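Long-range contact in tRNA (guanine-N(1)-)-methyltransferase (Corynebacterium diphtheriae, PDB 7KFF), which transfers a methyl group from S-adenosyl-L-methionine to N1 of guanine in tRNA, probably at position 37 beside the anticodon: residues M17-P31 with E200-I214. Sequence-based numbering, arbitrary orientation.
Sequences MRLDVITIFPEYLDP and EVAVLVIAEAVVRLI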
loop_
_atom_site.group_PDB
_atom_site.type_symbol
_atom_site.label_atom_id
_atom_site.label_comp_id
_atom_site.label_asym_id
_atom_site.label_seq_id
_atom_site.Cartn_x
_atom_site.Cartn_y
_atom_site.Cartn_z
HETATM N N MSE A 17 -3.993 -1.828 21.706
HETATM C CA MSE A 17 -4.041 -2.807 20.635
HETATM C C MSE A 17 -2.686 -3.494 20.570
HETATM O O MSE A 17 -1.643 -2.837 20.595
HETATM C CB MSE A 17 -4.340 -2.137 19.308
HETATM C CG MSE A 17 -4.276 -3.111 18.109
HETATM SE SE MSE A 17 -4.548 -2.179 16.476
HETATM C CE MSE A 17 -6.419 -1.772 16.777
ATOM N N ARG A 18 -2.703 -4.816 20.494
ATOM C CA ARG A 18 -1.502 -5.615 20.314
ATOM C C ARG A 18 -1.392 -6.057 18.867
ATOM O O ARG A 18 -2.337 -6.630 18.318
ATOM C CB ARG A 18 -1.554 -6.847 21.211
ATOM C CG ARG A 18 -0.434 -7.822 21.044
ATOM C CD ARG A 18 0.913 -7.274 21.439
ATOM N NE ARG A 18 1.922 -8.305 21.250
ATOM C CZ ARG A 18 3.155 -8.255 21.738
ATOM N NH1 ARG A 18 3.529 -7.222 22.475
ATOM N NH2 ARG A 18 4.001 -9.246 21.490
ATOM N N LEU A 19 -0.257 -5.770 18.250
ATOM C CA LEU A 19 0.085 -6.246 16.925
ATOM C C LEU A 19 1.251 -7.209 17.044
ATOM O O LEU A 19 2.264 -6.875 17.653
ATOM C CB LEU A 19 0.540 -5.112 16.017
ATOM C CG LEU A 19 -0.387 -3.937 15.830
ATOM C CD1 LEU A 19 0.238 -2.951 14.834
ATOM C CD2 LEU A 19 -1.774 -4.356 15.394
ATOM N N ASP A 20 1.121 -8.392 16.458
ATOM C CA ASP A 20 2.219 -9.347 16.357
ATOM C C ASP A 20 2.453 -9.623 14.878
ATOM O O ASP A 20 1.503 -9.869 14.130
ATOM C CB ASP A 20 1.909 -10.642 17.093
ATOM C CG ASP A 20 2.085 -10.517 18.581
ATOM O OD1 ASP A 20 3.252 -10.508 19.042
ATOM O OD2 ASP A 20 1.064 -10.360 19.287
ATOM N N VAL A 21 3.706 -9.577 14.453
ATOM C CA VAL A 21 4.068 -9.753 13.051
ATOM C C VAL A 21 5.055 -10.905 12.957
ATOM O O VAL A 21 6.070 -10.905 13.660
ATOM C CB VAL A 21 4.703 -8.478 12.473
ATOM C CG1 VAL A 21 4.959 -8.643 10.978
ATOM C CG2 VAL A 21 3.856 -7.271 12.745
ATOM N N ILE A 22 4.780 -11.868 12.080
ATOM C CA ILE A 22 5.658 -13.013 11.856
ATOM C C ILE A 22 6.264 -12.874 10.465
ATOM O O ILE A 22 5.534 -12.727 9.477
ATOM C CB ILE A 22 4.912 -14.348 12.001
ATOM C CG1 ILE A 22 4.188 -14.429 13.346
ATOM C CG2 ILE A 22 5.886 -15.510 11.842
ATOM C CD1 ILE A 22 3.139 -15.518 13.421
ATOM N N THR A 23 7.594 -12.902 10.395
ATOM C CA THR A 23 8.313 -12.496 9.197
ATOM C C THR A 23 9.718 -13.084 9.193
ATOM O O THR A 23 10.321 -13.298 10.243
ATOM C CB THR A 23 8.391 -10.952 9.160
ATOM O OG1 THR A 23 9.307 -10.534 8.140
ATOM C CG2 THR A 23 8.896 -10.388 10.508
ATOM N N ILE A 24 10.272 -13.278 7.993
ATOM C CA ILE A 24 11.703 -13.587 7.902
ATOM C C ILE A 24 12.590 -12.337 7.858
ATOM O O ILE A 24 13.823 -12.466 7.843
ATOM C CB ILE A 24 12.046 -14.539 6.734
ATOM C CG1 ILE A 24 11.673 -13.925 5.393
ATOM C CG2 ILE A 24 11.417 -15.913 6.966
ATOM C CD1 ILE A 24 12.279 -14.643 4.207
ATOM N N PHE A 25 12.007 -11.138 7.866
ATOM C CA PHE A 25 12.751 -9.875 7.900
ATOM C C PHE A 25 12.206 -8.991 9.014
ATOM O O PHE A 25 11.587 -7.941 8.755
ATOM C CB PHE A 25 12.663 -9.130 6.565
ATOM C CG PHE A 25 13.318 -9.857 5.429
ATOM C CD1 PHE A 25 14.693 -9.956 5.370
ATOM C CD2 PHE A 25 12.561 -10.445 4.430
ATOM C CE1 PHE A 25 15.303 -10.633 4.331
ATOM C CE2 PHE A 25 13.165 -11.109 3.366
ATOM C CZ PHE A 25 14.555 -11.212 3.338
ATOM N N PRO A 26 12.475 -9.349 10.275
ATOM C CA PRO A 26 11.979 -8.508 11.379
ATOM C C PRO A 26 12.346 -7.035 11.264
ATOM O O PRO A 26 11.568 -6.164 11.674
ATOM C CB PRO A 26 12.619 -9.128 12.625
ATOM C CG PRO A 26 13.047 -10.474 12.228
ATOM C CD PRO A 26 13.166 -10.563 10.747
ATOM N N GLU A 27 13.543 -6.740 10.748
ATOM C CA GLU A 27 14.015 -5.367 10.630
ATOM C C GLU A 27 13.110 -4.525 9.736
ATOM O O GLU A 27 13.074 -3.289 9.877
ATOM C CB GLU A 27 15.459 -5.386 10.108
ATOM C CG GLU A 27 15.681 -6.037 8.716
ATOM C CD GLU A 27 15.912 -7.560 8.707
ATOM O OE1 GLU A 27 15.527 -8.274 9.654
ATOM O OE2 GLU A 27 16.510 -8.043 7.721
ATOM N N TYR A 28 12.387 -5.152 8.807
ATOM C CA TYR A 28 11.508 -4.403 7.915
ATOM C C TYR A 28 10.424 -3.692 8.717
ATOM O O TYR A 28 9.870 -2.683 8.268
ATOM C CB TYR A 28 10.904 -5.347 6.881
ATOM C CG TYR A 28 10.551 -4.670 5.558
ATOM C CD1 TYR A 28 9.492 -3.766 5.472
ATOM C CD2 TYR A 28 11.249 -4.955 4.403
ATOM C CE1 TYR A 28 9.164 -3.151 4.262
ATOM C CE2 TYR A 28 10.911 -4.354 3.194
ATOM C CZ TYR A 28 9.872 -3.461 3.135
ATOM O OH TYR A 28 9.540 -2.857 1.924
ATOM N N LEU A 29 10.077 -4.230 9.883
ATOM C CA LEU A 29 9.019 -3.666 10.699
ATOM C C LEU A 29 9.501 -2.596 11.667
ATOM O O LEU A 29 8.710 -2.111 12.484
ATOM C CB LEU A 29 8.260 -4.751 11.433
ATOM C CG LEU A 29 7.377 -5.692 10.626
ATOM C CD1 LEU A 29 6.349 -4.925 9.745
ATOM C CD2 LEU A 29 8.165 -6.667 9.738
ATOM N N ASP A 30 10.755 -2.194 11.571
ATOM C CA ASP A 30 11.255 -1.119 12.426
ATOM C C ASP A 30 10.389 0.149 12.358
ATOM O O ASP A 30 10.231 0.817 13.381
ATOM C CB ASP A 30 12.725 -0.811 12.122
ATOM C CG ASP A 30 13.702 -1.855 12.676
ATOM O OD1 ASP A 30 13.298 -2.749 13.445
ATOM O OD2 ASP A 30 14.901 -1.760 12.339
ATOM N N PRO A 31 9.768 0.498 11.224
ATOM C CA PRO A 31 8.926 1.707 11.203
ATOM C C PRO A 31 7.675 1.637 12.053
ATOM O O PRO A 31 7.060 2.690 12.296
ATOM C CB PRO A 31 8.620 1.916 9.715
ATOM C CG PRO A 31 9.780 1.278 9.007
ATOM C CD PRO A 31 10.087 0.042 9.852
ATOM N N GLU A 200 5.575 -7.732 4.387
ATOM C CA GLU A 200 5.971 -6.807 5.452
ATOM C C GLU A 200 5.514 -5.370 5.187
ATOM O O GLU A 200 4.997 -4.702 6.091
ATOM C CB GLU A 200 7.481 -6.845 5.633
ATOM C CG GLU A 200 8.020 -8.183 6.196
ATOM C CD GLU A 200 8.159 -9.340 5.207
ATOM O OE1 GLU A 200 7.882 -9.196 3.995
ATOM O OE2 GLU A 200 8.566 -10.417 5.682
ATOM N N VAL A 201 5.716 -4.875 3.966
ATOM C CA VAL A 201 5.317 -3.499 3.683
ATOM C C VAL A 201 3.807 -3.347 3.781
ATOM O O VAL A 201 3.310 -2.291 4.185
ATOM C CB VAL A 201 5.875 -2.999 2.338
ATOM C CG1 VAL A 201 5.173 -3.638 1.140
ATOM C CG2 VAL A 201 5.792 -1.493 2.256
ATOM N N ALA A 202 3.058 -4.390 3.431
ATOM C CA ALA A 202 1.608 -4.322 3.572
ATOM C C ALA A 202 1.193 -4.252 5.034
ATOM O O ALA A 202 0.195 -3.600 5.351
ATOM C CB ALA A 202 0.978 -5.532 2.894
ATOM N N VAL A 203 1.960 -4.881 5.941
ATOM C CA VAL A 203 1.718 -4.713 7.372
ATOM C C VAL A 203 1.868 -3.247 7.764
ATOM O O VAL A 203 1.040 -2.692 8.489
ATOM C CB VAL A 203 2.654 -5.611 8.192
ATOM C CG1 VAL A 203 2.436 -5.329 9.672
ATOM C CG2 VAL A 203 2.406 -7.076 7.845
ATOM N N LEU A 204 2.934 -2.600 7.293
ATOM C CA LEU A 204 3.120 -1.193 7.628
ATOM C C LEU A 204 1.952 -0.337 7.135
ATOM O O LEU A 204 1.504 0.577 7.839
ATOM C CB LEU A 204 4.439 -0.691 7.033
ATOM C CG LEU A 204 5.733 -1.364 7.519
ATOM C CD1 LEU A 204 6.917 -0.754 6.810
ATOM C CD2 LEU A 204 5.868 -1.245 9.014
ATOM N N VAL A 205 1.449 -0.627 5.926
ATOM C CA VAL A 205 0.316 0.102 5.368
ATOM C C VAL A 205 -0.914 -0.074 6.240
ATOM O O VAL A 205 -1.570 0.899 6.638
ATOM C CB VAL A 205 0.051 -0.355 3.927
ATOM C CG1 VAL A 205 -1.305 0.136 3.454
ATOM C CG2 VAL A 205 1.159 0.114 2.987
ATOM N N ILE A 206 -1.264 -1.322 6.528
ATOM C CA ILE A 206 -2.474 -1.604 7.294
ATOM C C ILE A 206 -2.354 -1.037 8.703
ATOM O O ILE A 206 -3.302 -0.447 9.243
ATOM C CB ILE A 206 -2.758 -3.116 7.285
ATOM C CG1 ILE A 206 -3.133 -3.585 5.873
ATOM C CG2 ILE A 206 -3.855 -3.446 8.272
ATOM C CD1 ILE A 206 -3.065 -5.099 5.674
ATOM N N ALA A 207 -1.176 -1.175 9.305
ATOM C CA ALA A 207 -0.968 -0.644 10.645
ATOM C C ALA A 207 -1.182 0.862 10.695
ATOM O O ALA A 207 -1.810 1.363 11.634
ATOM C CB ALA A 207 0.407 -1.042 11.164
ATOM N N GLU A 208 -0.659 1.599 9.714
ATOM C CA GLU A 208 -0.883 3.043 9.718
ATOM C C GLU A 208 -2.371 3.361 9.660
ATOM O O GLU A 208 -2.869 4.205 10.416
ATOM C CB GLU A 208 -0.173 3.720 8.542
ATOM C CG GLU A 208 1.308 3.886 8.697
ATOM C CD GLU A 208 1.879 5.109 7.995
ATOM O OE1 GLU A 208 1.144 5.837 7.271
ATOM O OE2 GLU A 208 3.089 5.328 8.174
ATOM N N ALA A 209 -3.088 2.722 8.737
ATOM C CA ALA A 209 -4.490 3.045 8.510
ATOM C C ALA A 209 -5.364 2.662 9.690
ATOM O O ALA A 209 -6.358 3.339 9.973
ATOM C CB ALA A 209 -4.976 2.373 7.237
ATOM N N VAL A 210 -5.017 1.583 10.386
ATOM C CA VAL A 210 -5.780 1.128 11.546
ATOM C C VAL A 210 -5.429 1.933 12.791
ATOM O O VAL A 210 -6.320 2.415 13.496
ATOM C CB VAL A 210 -5.529 -0.376 11.766
ATOM C CG1 VAL A 210 -6.124 -0.856 13.079
ATOM C CG2 VAL A 210 -6.102 -1.168 10.585
ATOM N N VAL A 211 -4.138 2.057 13.101
ATOM C CA VAL A 211 -3.754 2.662 14.376
ATOM C C VAL A 211 -4.122 4.136 14.418
ATOM O O VAL A 211 -4.428 4.664 15.493
ATOM C CB VAL A 211 -2.263 2.391 14.669
ATOM C CG1 VAL A 211 -1.800 3.173 15.891
ATOM C CG2 VAL A 211 -2.013 0.878 14.844
ATOM N N ARG A 212 -4.105 4.822 13.281
ATOM C CA ARG A 212 -4.477 6.232 13.307
ATOM C C ARG A 212 -5.936 6.452 13.693
ATOM O O ARG A 212 -6.308 7.591 13.997
ATOM C CB ARG A 212 -4.181 6.924 11.987
ATOM C CG ARG A 212 -5.069 6.511 10.855
ATOM C CD ARG A 212 -4.713 7.212 9.541
ATOM N NE ARG A 212 -5.078 8.627 9.454
ATOM C CZ ARG A 212 -6.291 9.085 9.149
ATOM N NH1 ARG A 212 -7.298 8.265 8.946
ATOM N NH2 ARG A 212 -6.488 10.383 9.052
ATOM N N LEU A 213 -6.759 5.414 13.697
ATOM C CA LEU A 213 -8.153 5.502 14.113
ATOM C C LEU A 213 -8.351 5.202 15.595
ATOM O O LEU A 213 -9.490 5.265 16.081
ATOM C CB LEU A 213 -9.014 4.580 13.256
ATOM C CG LEU A 213 -8.959 4.871 11.775
ATOM C CD1 LEU A 213 -9.762 3.847 11.004
ATOM C CD2 LEU A 213 -9.413 6.294 11.434
ATOM N N ILE A 214 -7.283 4.892 16.322
ATOM C CA ILE A 214 -7.382 4.708 17.772
ATOM C C ILE A 214 -7.385 6.083 18.430
ATOM O O ILE A 214 -6.455 6.874 18.196
ATOM C CB ILE A 214 -6.211 3.864 18.285
ATOM C CG1 ILE A 214 -6.248 2.473 17.648
ATOM C CG2 ILE A 214 -6.231 3.782 19.812
ATOM C CD1 ILE A 214 -5.120 1.580 18.059
HETATM O O HOH W 1 8.321 -13.142 5.773
#
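E200 reaches from the first turn of helix 200-211 into the bend that follows strand 17-23. Its CB lies 3.7 Å from CD1 of Y28, approaching the ring obliquely. CG passes CD2 of L29 at 3.9 Å, and the bend beyond it (chi2 79°) swings CD and its carboxylate toward T23. There OE2 accepts a 2.6 Å hydrogen bond from T23 OG1 through its anti lone pair, and a second, at 2.7 Å, from a water that in turn accepts from I24 N. T23 OG1, set anti to its own nitrogen (chi1 169°), also accepts a hydrogen bond from F25 N, closing an ST turn, so donor and acceptor roles are both used. The other oxygen, OE1, forms a salt bridge with R168.

Beyond this polar end the contact is apolar. V21 CG2 meets V203 CG1 tip to tip at 3.9 Å, L19 CD1 touches A207 CB, and the selenomethionine M17 lays CE 3.8 Å from V210 CG1. The axes of strand 17-23 and helix 200-211 come within 10.2 Å of each other and run nearly antiparallel (166°): a helix packed on the parallel sheet of the SPOUT methyltransferase fold, with A202 touching S-adenosyl-L-homocysteine in the cofactor pocket.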